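PDB 6K7Z: GH18 chiitnase from Pseudoalteromonas aurantia, which probably hydrolyses chitin as an endo-acting chitinase of glycoside hydrolase family 18, cutting the beta-1,4 bonds within the polysaccharide. Local coordinates for residues A[96-99]-A[100-104]; A[198-201]-A[202-206]; A[48-51]-A[52-55]; A[14-17]-A[18-21]. All coordinates share one frame; numbering follows the deposited sequence.

Interaction 1: residues A[96-99]-A[100-104]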
ATOM      1  N   LEU A  96      13.730  -0.471  13.684  1.00 16.13           N
ATOM      2  CA  LEU A  96      12.451  -0.763  13.049  1.00 15.84           C
ATOM      3  C   LEU A  96      12.652  -1.617  11.803  1.00 16.12           C
ATOM      4  O   LEU A  96      11.978  -2.642  11.619  1.00 16.10           O
ATOM      5  CB  LEU A  96      11.737   0.547  12.706  1.00 16.20           C
ATOM      6  CG  LEU A  96      10.414   0.421  11.946  1.00 12.72           C
ATOM      7  CD1 LEU A  96       9.403  -0.364  12.765  1.00 16.74           C
ATOM      8  CD2 LEU A  96       9.854   1.790  11.580  1.00 15.35           C
ATOM      9  N   ALA A  97      13.607  -1.227  10.952  1.00 14.24           N
ATOM     10  CA  ALA A  97      13.869  -1.990   9.735  1.00 17.45           C
ATOM     11  C   ALA A  97      14.209  -3.437  10.052  1.00 19.17           C
ATOM     12  O   ALA A  97      13.732  -4.359   9.378  1.00 16.35           O
ATOM     13  CB  ALA A  97      15.000  -1.344   8.939  1.00 15.51           C
ATOM     14  N   ASP A  98      15.030  -3.658  11.084  1.00 18.81           N
ATOM     15  CA  ASP A  98      15.421  -5.019  11.426  1.00 19.48           C
ATOM     16  C   ASP A  98      14.226  -5.829  11.898  1.00 19.25           C
ATOM     17  O   ASP A  98      14.078  -7.001  11.529  1.00 18.60           O
ATOM     18  CB  ASP A  98      16.505  -5.008  12.503  1.00 22.45           C
ATOM     19  CG  ASP A  98      16.769  -6.393  13.063  1.00 29.41           C
ATOM     20  OD1 ASP A  98      17.456  -7.188  12.383  1.00 30.33           O
ATOM     21  OD2 ASP A  98      16.270  -6.698  14.172  1.00 33.46           O
ATOM     22  N   SER A  99      13.357  -5.222  12.709  1.00 17.96           N
ATOM     23  CA  SER A  99      12.142  -5.915  13.133  1.00 19.37           C
ATOM     24  C   SER A  99      11.258  -6.272  11.942  1.00 18.53           C
ATOM     25  O   SER A  99      10.726  -7.387  11.858  1.00 18.13           O
ATOM     26  CB  SER A  99      11.374  -5.053  14.130  1.00 21.96           C
ATOM     27  OG  SER A  99      12.165  -4.780  15.274  1.00 22.66           O
ATOM     28  N   LEU A 100      11.072  -5.331  11.014  1.00 17.95           N
ATOM     29  CA  LEU A 100      10.234  -5.603   9.848  1.00 15.44           C
ATOM     30  C   LEU A 100      10.851  -6.684   8.962  1.00 18.22           C
ATOM     31  O   LEU A 100      10.165  -7.625   8.532  1.00 16.34           O
ATOM     32  CB  LEU A 100      10.013  -4.317   9.048  1.00 15.06           C
ATOM     33  CG  LEU A 100       9.072  -3.250   9.617  1.00 18.10           C
ATOM     34  CD1 LEU A 100       9.138  -1.999   8.760  1.00 15.62           C
ATOM     35  CD2 LEU A 100       7.641  -3.748   9.681  1.00 18.02           C
ATOM     36  N   ALA A 101      12.144  -6.546   8.654  1.00 16.74           N
ATOM     37  CA  ALA A 101      12.822  -7.536   7.822  1.00 17.29           C
ATOM     38  C   ALA A 101      12.756  -8.919   8.451  1.00 17.97           C
ATOM     39  O   ALA A 101      12.499  -9.912   7.759  1.00 18.38           O
ATOM     40  CB  ALA A 101      14.279  -7.123   7.584  1.00 19.23           C
ATOM     41  N   SER A 102      12.969  -9.002   9.763  1.00 17.20           N
ATOM     42  CA  SER A 102      12.844 -10.284  10.447  1.00 18.88           C
ATOM     43  C   SER A 102      11.436 -10.843  10.315  1.00 19.90           C
ATOM     44  O   SER A 102      11.257 -12.034  10.035  1.00 18.59           O
ATOM     45  CB  SER A 102      13.236 -10.134  11.915  1.00 18.86           C
ATOM     46  OG  SER A 102      14.615  -9.843  12.017  1.00 20.01           O
ATOM     47  N   PHE A 103      10.417  -9.998  10.496  1.00 17.50           N
ATOM     48  CA  PHE A 103       9.052 -10.493  10.356  1.00 18.00           C
ATOM     49  C   PHE A 103       8.818 -11.053   8.963  1.00 14.76           C
ATOM     50  O   PHE A 103       8.209 -12.119   8.810  1.00 17.97           O
ATOM     51  CB  PHE A 103       8.036  -9.395  10.651  1.00 18.31           C
ATOM     52  CG  PHE A 103       6.616  -9.890  10.644  1.00 16.45           C
ATOM     53  CD1 PHE A 103       5.876  -9.917   9.463  1.00 16.76           C
ATOM     54  CD2 PHE A 103       6.021 -10.330  11.813  1.00 17.92           C
ATOM     55  CE1 PHE A 103       4.560 -10.397   9.451  1.00 17.09           C
ATOM     56  CE2 PHE A 103       4.714 -10.797  11.811  1.00 17.73           C
ATOM     57  CZ  PHE A 103       3.986 -10.831  10.622  1.00 20.53           C
ATOM     58  N   VAL A 104       9.308 -10.358   7.937  1.00 13.85           N
ATOM     59  CA  VAL A 104       9.156 -10.838   6.563  1.00 17.34           C
ATOM     60  C   VAL A 104       9.848 -12.187   6.384  1.00 19.00           C
ATOM     61  O   VAL A 104       9.287 -13.124   5.801  1.00 16.95           O
ATOM     62  CB  VAL A 104       9.696  -9.793   5.572  1.00 16.78           C
ATOM     63  CG1 VAL A 104       9.819 -10.387   4.170  1.00 14.09           C
ATOM     64  CG2 VAL A 104       8.791  -8.586   5.568  1.00 14.81           C
TER

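Interaction 2: residues A[198-201]-A[202-206]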
ATOM      1  N   PRO A 198     -12.971  11.328 -11.563  1.00 17.30           N
ATOM      2  CA  PRO A 198     -12.042  10.654 -12.489  1.00 17.55           C
ATOM      3  C   PRO A 198     -11.090  11.588 -13.210  1.00 18.21           C
ATOM      4  O   PRO A 198      -9.909  11.257 -13.366  1.00 18.78           O
ATOM      5  CB  PRO A 198     -12.983   9.960 -13.489  1.00 19.14           C
ATOM      6  CG  PRO A 198     -14.289   9.861 -12.804  1.00 20.02           C
ATOM      7  CD  PRO A 198     -14.384  11.027 -11.869  1.00 20.76           C
ATOM      8  N   ASP A 199     -11.578  12.735 -13.686  1.00 18.43           N
ATOM      9  CA  ASP A 199     -10.699  13.664 -14.387  1.00 22.73           C
ATOM     10  C   ASP A 199      -9.525  14.075 -13.507  1.00 16.52           C
ATOM     11  O   ASP A 199      -8.372  14.105 -13.960  1.00 16.91           O
ATOM     12  CB  ASP A 199     -11.490  14.895 -14.834  1.00 21.54           C
ATOM     13  CG  ASP A 199     -12.711  14.530 -15.630  1.00 31.82           C
ATOM     14  OD1 ASP A 199     -12.729  13.408 -16.180  1.00 29.20           O
ATOM     15  OD2 ASP A 199     -13.654  15.356 -15.705  1.00 32.02           O
ATOM     16  N   GLN A 200      -9.798  14.378 -12.244  1.00 18.20           N
ATOM     17  CA  GLN A 200      -8.717  14.754 -11.342  1.00 19.48           C
ATOM     18  C   GLN A 200      -7.803  13.565 -11.052  1.00 17.07           C
ATOM     19  O   GLN A 200      -6.583  13.723 -10.927  1.00 16.26           O
ATOM     20  CB  GLN A 200      -9.304  15.331 -10.054  1.00 19.29           C
ATOM     21  CG  GLN A 200      -8.269  15.780  -9.048  1.00 19.64           C
ATOM     22  CD  GLN A 200      -7.473  16.970  -9.540  1.00 28.11           C
ATOM     23  OE1 GLN A 200      -6.279  16.855  -9.852  1.00 26.20           O
ATOM     24  NE2 GLN A 200      -8.131  18.122  -9.627  1.00 23.55           N
ATOM     25  N   ILE A 201      -8.368  12.360 -10.952  1.00 16.71           N
ATOM     26  CA  ILE A 201      -7.537  11.189 -10.676  1.00 13.81           C
ATOM     27  C   ILE A 201      -6.582  10.934 -11.835  1.00 14.86           C
ATOM     28  O   ILE A 201      -5.395  10.628 -11.632  1.00 14.43           O
ATOM     29  CB  ILE A 201      -8.427   9.963 -10.389  1.00 14.18           C
ATOM     30  CG1 ILE A 201      -9.186  10.149  -9.074  1.00 12.98           C
ATOM     31  CG2 ILE A 201      -7.594   8.683 -10.383  1.00 12.41           C
ATOM     32  CD1 ILE A 201     -10.392   9.217  -8.934  1.00 12.74           C
ATOM     33  N   VAL A 202      -7.078  11.071 -13.068  1.00 13.62           N
ATOM     34  CA  VAL A 202      -6.257  10.808 -14.248  1.00 12.99           C
ATOM     35  C   VAL A 202      -5.118  11.815 -14.362  1.00 14.28           C
ATOM     36  O   VAL A 202      -3.959  11.442 -14.578  1.00 15.71           O
ATOM     37  CB  VAL A 202      -7.131  10.809 -15.513  1.00 15.34           C
ATOM     38  CG1 VAL A 202      -6.253  10.806 -16.759  1.00 14.68           C
ATOM     39  CG2 VAL A 202      -8.071   9.585 -15.501  1.00 14.67           C
ATOM     40  N   SER A 203      -5.431  13.106 -14.272  1.00 16.99           N
ATOM     41  CA  SER A 203      -4.371  14.101 -14.427  1.00 16.69           C
ATOM     42  C   SER A 203      -3.325  13.945 -13.333  1.00 16.52           C
ATOM     43  O   SER A 203      -2.120  13.987 -13.606  1.00 15.97           O
ATOM     44  CB  SER A 203      -4.954  15.514 -14.429  1.00 19.40           C
ATOM     45  OG  SER A 203      -5.635  15.786 -13.221  1.00 25.20           O
ATOM     46  N   SER A 204      -3.770  13.728 -12.094  1.00 16.70           N
ATOM     47  CA  SER A 204      -2.825  13.529 -11.001  1.00 14.68           C
ATOM     48  C   SER A 204      -1.999  12.269 -11.204  1.00 14.67           C
ATOM     49  O   SER A 204      -0.776  12.292 -11.016  1.00 13.86           O
ATOM     50  CB  SER A 204      -3.561  13.490  -9.661  1.00 15.59           C
ATOM     51  OG  SER A 204      -4.075  14.770  -9.324  1.00 16.69           O
ATOM     52  N   TYR A 205      -2.641  11.154 -11.583  1.00 14.77           N
ATOM     53  CA  TYR A 205      -1.891   9.933 -11.873  1.00 12.71           C
ATOM     54  C   TYR A 205      -0.764  10.199 -12.872  1.00 15.02           C
ATOM     55  O   TYR A 205       0.384   9.790 -12.661  1.00 14.71           O
ATOM     56  CB  TYR A 205      -2.818   8.831 -12.402  1.00 13.04           C
ATOM     57  CG  TYR A 205      -2.044   7.576 -12.706  1.00 14.00           C
ATOM     58  CD1 TYR A 205      -1.766   6.654 -11.702  1.00 13.25           C
ATOM     59  CD2 TYR A 205      -1.529   7.340 -13.975  1.00 14.48           C
ATOM     60  CE1 TYR A 205      -1.032   5.511 -11.962  1.00 12.98           C
ATOM     61  CE2 TYR A 205      -0.779   6.208 -14.241  1.00 15.40           C
ATOM     62  CZ  TYR A 205      -0.530   5.299 -13.228  1.00 14.59           C
ATOM     63  OH  TYR A 205       0.216   4.183 -13.480  1.00 16.48           O
ATOM     64  N   LEU A 206      -1.074  10.883 -13.974  1.00 14.08           N
ATOM     65  CA  LEU A 206      -0.045  11.141 -14.975  1.00 12.89           C
ATOM     66  C   LEU A 206       1.090  11.983 -14.393  1.00 15.84           C
ATOM     67  O   LEU A 206       2.271  11.694 -14.625  1.00 17.28           O
ATOM     68  CB  LEU A 206      -0.667  11.828 -16.188  1.00 16.94           C
ATOM     69  CG  LEU A 206      -1.695  10.992 -16.950  1.00 19.78           C
ATOM     70  CD1 LEU A 206      -2.421  11.851 -18.005  1.00 22.91           C
ATOM     71  CD2 LEU A 206      -1.019   9.792 -17.591  1.00 16.81           C
TER

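Interaction 3: residues A[48-51]-A[52-55]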
ATOM      1  N   ALA A  48      -4.465 -12.417  12.191  1.00 14.80           N
ATOM      2  CA  ALA A  48      -3.811 -12.608  13.486  1.00 16.72           C
ATOM      3  C   ALA A  48      -4.507 -13.674  14.326  1.00 16.20           C
ATOM      4  O   ALA A  48      -5.687 -13.536  14.670  1.00 16.76           O
ATOM      5  CB  ALA A  48      -3.765 -11.293  14.260  1.00 18.80           C
ATOM      6  N   ALA A  49      -3.765 -14.724  14.676  1.00 15.20           N
ATOM      7  CA  ALA A  49      -4.200 -15.622  15.748  1.00 15.65           C
ATOM      8  C   ALA A  49      -3.933 -15.003  17.113  1.00 16.93           C
ATOM      9  O   ALA A  49      -4.732 -15.157  18.045  1.00 16.09           O
ATOM     10  CB  ALA A  49      -3.491 -16.966  15.629  1.00 16.40           C
ATOM     11  N   THR A  50      -2.792 -14.326  17.238  1.00 17.24           N
ATOM     12  CA  THR A  50      -2.461 -13.470  18.362  1.00 18.94           C
ATOM     13  C   THR A  50      -1.764 -12.236  17.820  1.00 18.92           C
ATOM     14  O   THR A  50      -1.559 -12.098  16.612  1.00 19.52           O
ATOM     15  CB  THR A  50      -1.519 -14.154  19.344  1.00 17.12           C
ATOM     16  OG1 THR A  50      -0.261 -14.338  18.684  1.00 16.93           O
ATOM     17  CG2 THR A  50      -2.073 -15.503  19.786  1.00 16.69           C
ATOM     18  N   GLU A  51      -1.326 -11.366  18.726  1.00 20.05           N
ATOM     19  CA  GLU A  51      -0.582 -10.180  18.305  1.00 21.15           C
ATOM     20  C   GLU A  51       0.728 -10.519  17.607  1.00 18.44           C
ATOM     21  O   GLU A  51       1.285  -9.667  16.911  1.00 18.28           O
ATOM     22  CB  GLU A  51      -0.291  -9.293  19.515  1.00 25.95           C
ATOM     23  CG  GLU A  51      -1.440  -8.412  19.935  1.00 28.23           C
ATOM     24  CD  GLU A  51      -1.024  -7.453  21.031  1.00 30.78           C
ATOM     25  OE1 GLU A  51      -0.069  -7.784  21.766  1.00 29.60           O
ATOM     26  OE2 GLU A  51      -1.627  -6.365  21.131  1.00 36.66           O
ATOM     27  N   SER A  52       1.249 -11.729  17.777  1.00 17.82           N
ATOM     28  CA  SER A  52       2.552 -12.054  17.217  1.00 19.55           C
ATOM     29  C   SER A  52       2.514 -13.197  16.210  1.00 21.71           C
ATOM     30  O   SER A  52       3.579 -13.631  15.754  1.00 24.28           O
ATOM     31  CB  SER A  52       3.542 -12.376  18.343  1.00 23.35           C
ATOM     32  OG  SER A  52       3.034 -13.388  19.188  1.00 22.85           O
ATOM     33  N   SER A  53       1.335 -13.694  15.826  1.00 17.23           N
ATOM     34  CA  SER A  53       1.319 -14.883  14.983  1.00 16.76           C
ATOM     35  C   SER A  53       0.135 -14.876  14.031  1.00 16.24           C
ATOM     36  O   SER A  53      -0.958 -14.420  14.383  1.00 15.77           O
ATOM     37  CB  SER A  53       1.278 -16.166  15.823  1.00 17.63           C
ATOM     38  OG  SER A  53       0.052 -16.265  16.527  1.00 18.36           O
ATOM     39  N   PHE A  54       0.371 -15.411  12.833  1.00 16.65           N
ATOM     40  CA  PHE A  54      -0.672 -15.658  11.845  1.00 15.77           C
ATOM     41  C   PHE A  54      -1.507 -16.875  12.225  1.00 17.76           C
ATOM     42  O   PHE A  54      -1.008 -17.834  12.824  1.00 18.41           O
ATOM     43  CB  PHE A  54      -0.056 -15.922  10.469  1.00 17.53           C
ATOM     44  CG  PHE A  54       0.499 -14.701   9.782  1.00 17.25           C
ATOM     45  CD1 PHE A  54      -0.020 -13.439  10.017  1.00 16.85           C
ATOM     46  CD2 PHE A  54       1.519 -14.837   8.857  1.00 15.71           C
ATOM     47  CE1 PHE A  54       0.495 -12.338   9.356  1.00 15.76           C
ATOM     48  CE2 PHE A  54       2.019 -13.745   8.179  1.00 18.27           C
ATOM     49  CZ  PHE A  54       1.513 -12.491   8.435  1.00 15.04           C
ATOM     50  N   THR A  55      -2.779 -16.854  11.835  1.00 17.30           N
ATOM     51  CA  THR A  55      -3.589 -18.057  11.992  1.00 17.28           C
ATOM     52  C   THR A  55      -3.077 -19.173  11.087  1.00 16.91           C
ATOM     53  O   THR A  55      -2.359 -18.946  10.110  1.00 17.20           O
ATOM     54  CB  THR A  55      -5.055 -17.784  11.667  1.00 18.15           C
ATOM     55  OG1 THR A  55      -5.197 -17.517  10.263  1.00 17.36           O
ATOM     56  CG2 THR A  55      -5.566 -16.623  12.478  1.00 17.95           C
TER

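Interaction 4: residues A[14-17]-A[18-21]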
ATOM      1  N   PRO A  14     -12.580 -16.000   2.750  1.00 12.87           N
ATOM      2  CA  PRO A  14     -11.351 -16.736   3.095  1.00 14.09           C
ATOM      3  C   PRO A  14     -10.164 -16.291   2.251  1.00 14.30           C
ATOM      4  O   PRO A  14     -10.281 -16.077   1.044  1.00 12.10           O
ATOM      5  CB  PRO A  14     -11.720 -18.194   2.806  1.00 19.06           C
ATOM      6  CG  PRO A  14     -13.210 -18.246   2.944  1.00 19.06           C
ATOM      7  CD  PRO A  14     -13.720 -16.902   2.492  1.00 15.42           C
ATOM      8  N   LEU A  15      -9.002 -16.170   2.894  1.00 12.05           N
ATOM      9  CA  LEU A  15      -7.860 -15.604   2.184  1.00 11.88           C
ATOM     10  C   LEU A  15      -7.440 -16.471   1.010  1.00 12.14           C
ATOM     11  O   LEU A  15      -7.002 -15.954  -0.024  1.00 13.22           O
ATOM     12  CB  LEU A  15      -6.687 -15.413   3.132  1.00  9.56           C
ATOM     13  CG  LEU A  15      -5.390 -14.861   2.544  1.00 11.16           C
ATOM     14  CD1 LEU A  15      -5.579 -13.462   2.009  1.00 13.38           C
ATOM     15  CD2 LEU A  15      -4.315 -14.875   3.647  1.00 13.93           C
ATOM     16  N   ILE A  16      -7.570 -17.789   1.136  1.00 11.69           N
ATOM     17  CA  ILE A  16      -7.127 -18.656   0.061  1.00 11.58           C
ATOM     18  C   ILE A  16      -7.890 -18.407  -1.236  1.00 12.63           C
ATOM     19  O   ILE A  16      -7.383 -18.743  -2.308  1.00 13.19           O
ATOM     20  CB  ILE A  16      -7.235 -20.127   0.505  1.00 17.17           C
ATOM     21  CG1 ILE A  16      -6.371 -21.023  -0.396  1.00 17.03           C
ATOM     22  CG2 ILE A  16      -8.689 -20.555   0.558  1.00 15.94           C
ATOM     23  CD1 ILE A  16      -5.898 -22.263   0.279  1.00 17.99           C
ATOM     24  N   ASN A  17      -9.092 -17.811  -1.170  1.00 12.65           N
ATOM     25  CA  ASN A  17      -9.823 -17.481  -2.398  1.00 17.15           C
ATOM     26  C   ASN A  17      -8.995 -16.610  -3.332  1.00 13.77           C
ATOM     27  O   ASN A  17      -9.184 -16.663  -4.555  1.00 15.85           O
ATOM     28  CB  ASN A  17     -11.153 -16.774  -2.085  1.00 14.92           C
ATOM     29  CG  ASN A  17     -12.235 -17.738  -1.587  1.00 18.77           C
ATOM     30  OD1 ASN A  17     -11.929 -18.799  -1.047  1.00 19.67           O
ATOM     31  ND2 ASN A  17     -13.497 -17.359  -1.753  1.00 20.40           N
ATOM     32  N   ALA A  18      -8.087 -15.798  -2.784  1.00 12.64           N
ATOM     33  CA  ALA A  18      -7.299 -14.907  -3.625  1.00 11.96           C
ATOM     34  C   ALA A  18      -6.369 -15.679  -4.549  1.00 12.56           C
ATOM     35  O   ALA A  18      -6.036 -15.186  -5.630  1.00 15.57           O
ATOM     36  CB  ALA A  18      -6.499 -13.929  -2.763  1.00 13.62           C
ATOM     37  N   SER A  19      -5.954 -16.890  -4.153  1.00 14.22           N
ATOM     38  CA  SER A  19      -5.057 -17.696  -4.977  1.00 15.28           C
ATOM     39  C   SER A  19      -5.672 -18.084  -6.318  1.00 18.13           C
ATOM     40  O   SER A  19      -4.933 -18.429  -7.245  1.00 19.26           O
ATOM     41  CB  SER A  19      -4.646 -18.966  -4.225  1.00 14.10           C
ATOM     42  OG  SER A  19      -5.740 -19.868  -4.177  1.00 14.09           O
ATOM     43  N   GLU A  20      -6.999 -18.045  -6.447  1.00 14.91           N
ATOM     44  CA  GLU A  20      -7.658 -18.404  -7.695  1.00 16.82           C
ATOM     45  C   GLU A  20      -8.182 -17.191  -8.448  1.00 16.75           C
ATOM     46  O   GLU A  20      -8.953 -17.346  -9.396  1.00 14.97           O
ATOM     47  CB  GLU A  20      -8.792 -19.396  -7.431  1.00 20.13           C
ATOM     48  CG  GLU A  20      -8.382 -20.564  -6.539  1.00 18.34           C
ATOM     49  CD  GLU A  20      -7.395 -21.528  -7.186  1.00 22.66           C
ATOM     50  OE1 GLU A  20      -7.002 -21.326  -8.352  1.00 23.31           O
ATOM     51  OE2 GLU A  20      -7.004 -22.504  -6.500  1.00 24.80           O
ATOM     52  N   LEU A  21      -7.782 -15.993  -8.053  1.00 13.84           N
ATOM     53  CA  LEU A  21      -8.241 -14.760  -8.661  1.00 15.13           C
ATOM     54  C   LEU A  21      -7.071 -14.036  -9.313  1.00 13.88           C
ATOM     55  O   LEU A  21      -5.906 -14.338  -9.023  1.00 15.91           O
ATOM     56  CB  LEU A  21      -8.914 -13.874  -7.602  1.00 13.74           C
ATOM     57  CG  LEU A  21     -10.260 -14.486  -7.217  1.00 13.20           C
ATOM     58  CD1 LEU A  21     -10.781 -13.829  -5.945  1.00 14.40           C
ATOM     59  CD2 LEU A  21     -11.254 -14.325  -8.363  1.00 15.21           C
TER

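Interaction 1: residues A[96-99]-A[100-104]
S102 grips the carbonyl oxygen of D98, one helical turn earlier, with two donors. The amide N of S102 reaches D98 O at 2.9 Å, and OG of S102 also donates to D98 O at 2.9 Å. They arrive from opposite faces of the carbonyl plane, both tilted out of it. The hydroxyl can do this because OG sits beside its own backbone N, anti to the carbonyl carbon (chi1 -67°). The carboxylate of D98 stands further off, with OD1 3.9 Å from S102 OG. With an alanine at S102 the hydroxyl is gone, and D98 O would probably be left gripped from one face of its plane by the amide.

The main-chain ladder continues around this pair. A101 N donates to A97 O at 2.8 Å, and F103 N to S99 O at 3.0 Å. L100 N bonds to L96 O, and the L100 side chain crosses that of L96, with CG of L96 4.2 Å from CD1 of L100. OG of S99 bonds back to K95 O.

These turns belong to helix 93-106, which lies in the connection from strand 71-77 to strand 111-115 of the family TIM barrel. Its apolar face is buried against the barrel. L96 and L100 both touch F76 of strand 71-77, and they meet L137 and L141 of helix 130-144, respectively. L41 of strand 41-43 packs beside them.

Interaction 2: residues A[198-201]-A[202-206]
Regular helical bonds run from V202 N to P198 O (2.9 Å), S203 N to D199 O, S204 N to Q200 O and Y205 N to I201 O (2.8 Å). Above this ladder Q200 leans along the helix. Its CG is anti to the backbone N (chi1 -179°), and the chain then bends at chi2 (67°). This brings OE1 of Q200 to 3.1 Å from OG of S204, a weak bond. The same S204 OG lies 3.2 Å from Q200 O, also weak, and its one proton cannot serve both; E162 OE2 is a further weak partner. The stronger partner of S204 OG is the indole NE1 of W194, whose side chain also touches Q200. OG of S203 lies 3.2 Å from Q200 O, a weak bond that is likewise not settled.

Helix 198-209 is the helix of the beta-alpha-beta crossover that links strand 183-187 to strand 219-224 in the TIM barrel. P198 fits its first turn, where a residue without an amide proton costs no helical bond.

CG2 of V202 lies alongside P198 O at 3.3 Å, as helix geometry brings it. The Y205 ring leads away to the barrel, where its OH bonds to V219 O and G255 N. I201 touches F188, and Y205 touches I248 of helix 237-251.

Interaction 3: residues A[48-51]-A[52-55]
The hydroxyl oxygen OG1 of T50 is held by two groups of the turn that it begins. OG of S53 lies 2.9 Å from T50 OG1, and either hydroxyl could be the donor. The amide N of S52 donates to T50 OG1 at 3.1 Å, with an N-H...O angle of 158°. This second bond, from a threonine oxygen to the amide two residues on, is that of an ST turn. The T50 hydroxyl lies between the backbone N and the carbonyl carbon (chi1 67°), a rotation that sets it over the turn. S53 takes the same rotation and meets it there.

T50 to S53 form a type I beta turn, whose closing bond from S53 N to T50 O is weak. Behind it, A49 N donates to S53 O at 2.8 Å. T50 N donates to S53 O as well, weakly, at 3.4 Å. A49 and T50 thus both face S53, a classic beta bulge, and the chain turns a corner at A49. CG2 of T55 packs on the corner, 3.4 Å from A49 N and 3.8 Å from A49 CB.

T55 is the N-cap residue of helix 56-67, and its OG1 bonds to OG1 of T58. F54 turns inward and touches L43, I59 and I62. The contact therefore has a polar and an apolar side. Hydroxyls and amides tie the exposed turn to itself, while the F54 ring joins this surface loop to the body of the barrel.

Interaction 4: residues A[14-17]-A[18-21]
S19 turns its side chain back onto the carbonyl oxygen of I16, with OG of S19 2.7 Å from I16 O and CB of S19 3.3 Å from the same oxygen. The hydroxyl donates almost straight down the carbonyl, at a C=O...O angle of 163°. The amide of S19 adds a second bond, N to I16 O at 3.0 Å, but from well above the carbonyl plane. OG can reach because it stands between the backbone N and the carbonyl carbon of S19 (chi1 73°). An alanine in place of S19 removes OG, and I16 O would probably be held less firmly, by the tilted amide of the two donors described.

The other bonds also span three residues. A18 N donates to L15 O at 3.0 Å and E20 N to N17 O at 3.2 Å, both from above the carbonyl plane. N17 N to P14 O and L21 N to A18 O extend the pattern at the two ends. The result is a run of tight turns without regular helical bonding. L21 folds back on it, with CD1 3.5 Å from N17 O, while CB of A18 lies 3.4 Å from L15 O.

The segment lies between strand 3-8 and strand 25-33, where the first beta-alpha unit of a TIM barrel would usually carry a full helix. L15 packs on A61 and M65 of helix 56-67, and S19 on V64. F262 touches N17, A18 and L21. A18 O is bonded to Q70 NE2. Short-range bonds thus satisfy several of the carbonyls, and apolar side chains fix this irregular turn against the next helix.

All four contacts lie in the outer layer of one barrel, none at its centre. Interactions 1 and 2 are regular, partly buried helices on opposite sides of it, their centres about 35 Å apart. Both add serine hydroxyls to the helical ladder, although those of 198-206 are weak. Interaction 3 is the surface contact, where a hydroxyl pair and a bulge replace the helical ladder. Interaction 4 is partly buried and built of shorter turns. Interactions 3 and 4 both adjoin helix 56-67, the first capping it and the second packing on its side. Direct touch joins interactions 1 and 3, where F103 CZ lies 3.7 Å from F54 CZ.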